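PDB 6BQ6: thermospermine synthase from Medicago truncatula, which probably makes the tetraamine thermospermine by transferring an aminopropyl group from decarboxylated S-adenosylmethionine to spermidine, releasing methylthioadenosine. Local coordinates for residues 252-255 against 256-260. Residues are numbered along the deposited sequence; the frame is centred on the assembly and turned at random.
Sequences PSYA and DIWGW. With TER (N-(3-amino-propyl)-N-(5-aminopropyl)-1,4-diaminobutane), chain F.
Tyr-254 and Trp-258 form a T-shaped pair: the phenol turns its CD2–CE2 edge to one face of the indole, the planes standing at 71°. Contact is closest where Tyr-254 CD2 lies 3.6 Å from Trp-258 CE3. Tyr-254 CG lies anti to the carbonyl carbon (chi1 -68°), which brings the CD2 side of the ring against the indole.

The two rings form an aromatic corner for the CH2 groups on both sides of thermospermine N9. TER C10 sits over the centre of the phenol, 3.5 Å from Tyr-254 CZ, while TER C8 packs 3.6 Å from Trp-258 CZ2, on the indole face that also receives the tyrosine. Flat, electron-rich rings suit such methylenes, which a charge on the amine would probably polarise.

Hydrogen bonds from Tyr-254 OH to Gln-78 O and Trp-258 NE1 to Gln-217 OE1 anchor each ring's polar end. An alanine replacing Tyr-254 would probably leave TER C10 without its ring, the indole face without its edge partner and the Gln-78 carbonyl without its hydroxyl mate. Asp-256 OD1 accepts the N-H of the following residue, Ile-257, at 2.8 Å, in a bent bond (133°) from above the carboxylate plane; OD2 is hydrogen-bonded to Ser-225 OG.

Residues 252-255, a 3-10 turn and Ala-255, join antiparallel strands 243-251 and 256-264 at one edge of the Rossmann-like sheet, with Tyr-254 against Tyr-87 of helix 84-98 and Trp-258 against Pro-220 of strand 212-220.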
# COMPACT_ATOMS: atom_id res chain seq x y z
N PRO B 252 -20.85 3.58 -0.20
CA PRO B 252 -19.59 3.85 -0.90
C PRO B 252 -18.38 3.58 -0.04
O PRO B 252 -17.43 2.97 -0.53
CB PRO B 252 -19.70 5.34 -1.27
CG PRO B 252 -21.13 5.58 -1.39
CD PRO B 252 -21.82 4.67 -0.42
N SER B 253 -18.42 3.95 1.23
CA SER B 253 -17.26 3.79 2.10
C SER B 253 -16.97 2.34 2.41
O SER B 253 -15.85 2.00 2.81
CB SER B 253 -17.41 4.54 3.41
OG SER B 253 -18.53 4.12 4.14
N TYR B 254 -17.96 1.47 2.26
CA TYR B 254 -17.80 0.04 2.45
C TYR B 254 -17.26 -0.69 1.26
O TYR B 254 -16.98 -1.90 1.37
CB TYR B 254 -19.17 -0.55 2.88
CG TYR B 254 -19.73 -0.17 4.24
CD1 TYR B 254 -19.11 0.76 5.09
CD2 TYR B 254 -20.92 -0.75 4.68
CE1 TYR B 254 -19.65 1.07 6.32
CE2 TYR B 254 -21.47 -0.44 5.92
CZ TYR B 254 -20.84 0.47 6.74
OH TYR B 254 -21.40 0.77 7.94
N ALA B 255 -17.14 -0.04 0.09
CA ALA B 255 -16.76 -0.63 -1.19
C ALA B 255 -17.57 -1.87 -1.57
O ALA B 255 -17.05 -2.79 -2.17
CB ALA B 255 -15.24 -0.95 -1.26
N ASP B 256 -18.85 -1.90 -1.16
CA ASP B 256 -19.68 -3.01 -1.51
C ASP B 256 -21.11 -2.62 -1.29
O ASP B 256 -21.42 -1.57 -0.70
CB ASP B 256 -19.37 -4.23 -0.64
CG ASP B 256 -19.63 -5.57 -1.38
OD1 ASP B 256 -20.28 -5.58 -2.46
OD2 ASP B 256 -19.21 -6.59 -0.81
N ILE B 257 -21.95 -3.46 -1.86
CA ILE B 257 -23.35 -3.49 -1.53
C ILE B 257 -23.38 -4.12 -0.11
O ILE B 257 -22.68 -5.10 0.15
CB ILE B 257 -24.14 -4.34 -2.52
CG1 ILE B 257 -24.01 -3.81 -3.94
CG2 ILE B 257 -25.59 -4.41 -2.14
CD1 ILE B 257 -24.55 -2.42 -4.12
N TRP B 258 -24.18 -3.58 0.77
CA TRP B 258 -24.43 -4.15 2.07
C TRP B 258 -25.86 -4.68 2.19
O TRP B 258 -26.79 -4.18 1.53
CB TRP B 258 -24.18 -3.08 3.16
CG TRP B 258 -23.67 -3.69 4.38
CD1 TRP B 258 -24.35 -4.01 5.55
CD2 TRP B 258 -22.35 -4.20 4.54
NE1 TRP B 258 -23.49 -4.65 6.41
CE2 TRP B 258 -22.28 -4.81 5.82
CE3 TRP B 258 -21.22 -4.24 3.72
CZ2 TRP B 258 -21.08 -5.38 6.29
CZ3 TRP B 258 -20.06 -4.88 4.19
CH2 TRP B 258 -20.02 -5.42 5.43
N GLY B 259 -26.07 -5.65 3.09
CA GLY B 259 -27.37 -6.26 3.22
C GLY B 259 -27.97 -6.19 4.61
O GLY B 259 -27.26 -6.03 5.61
N TRP B 260 -29.27 -6.37 4.60
CA TRP B 260 -30.08 -6.49 5.83
C TRP B 260 -31.17 -7.46 5.56
O TRP B 260 -31.54 -7.74 4.40
CB TRP B 260 -30.73 -5.13 6.19
CG TRP B 260 -29.74 -4.03 6.32
CD1 TRP B 260 -29.08 -3.60 7.47
CD2 TRP B 260 -29.27 -3.17 5.28
NE1 TRP B 260 -28.24 -2.58 7.20
CE2 TRP B 260 -28.29 -2.31 5.85
CE3 TRP B 260 -29.53 -3.06 3.91
CZ2 TRP B 260 -27.62 -1.37 5.11
CZ3 TRP B 260 -28.85 -2.11 3.20
CH2 TRP B 260 -27.89 -1.31 3.78
N1 TER F . -20.34 -3.37 16.42
C2 TER F . -21.31 -2.44 15.89
C3 TER F . -21.97 -3.03 14.65
C4 TER F . -21.05 -3.14 13.46
N5 TER F . -21.80 -3.46 12.27
C6 TER F . -21.66 -2.64 11.09
C7 TER F . -21.75 -3.47 9.82
C8 TER F . -21.06 -2.72 8.69
N9 TER F . -19.64 -3.00 8.62
C10 TER F . -18.87 -2.33 7.60
C11 TER F . -17.66 -3.10 7.12
C12 TER F . -17.16 -2.42 5.84
C13 TER F . -15.77 -2.86 5.43
N14 TER F . -15.57 -4.28 5.65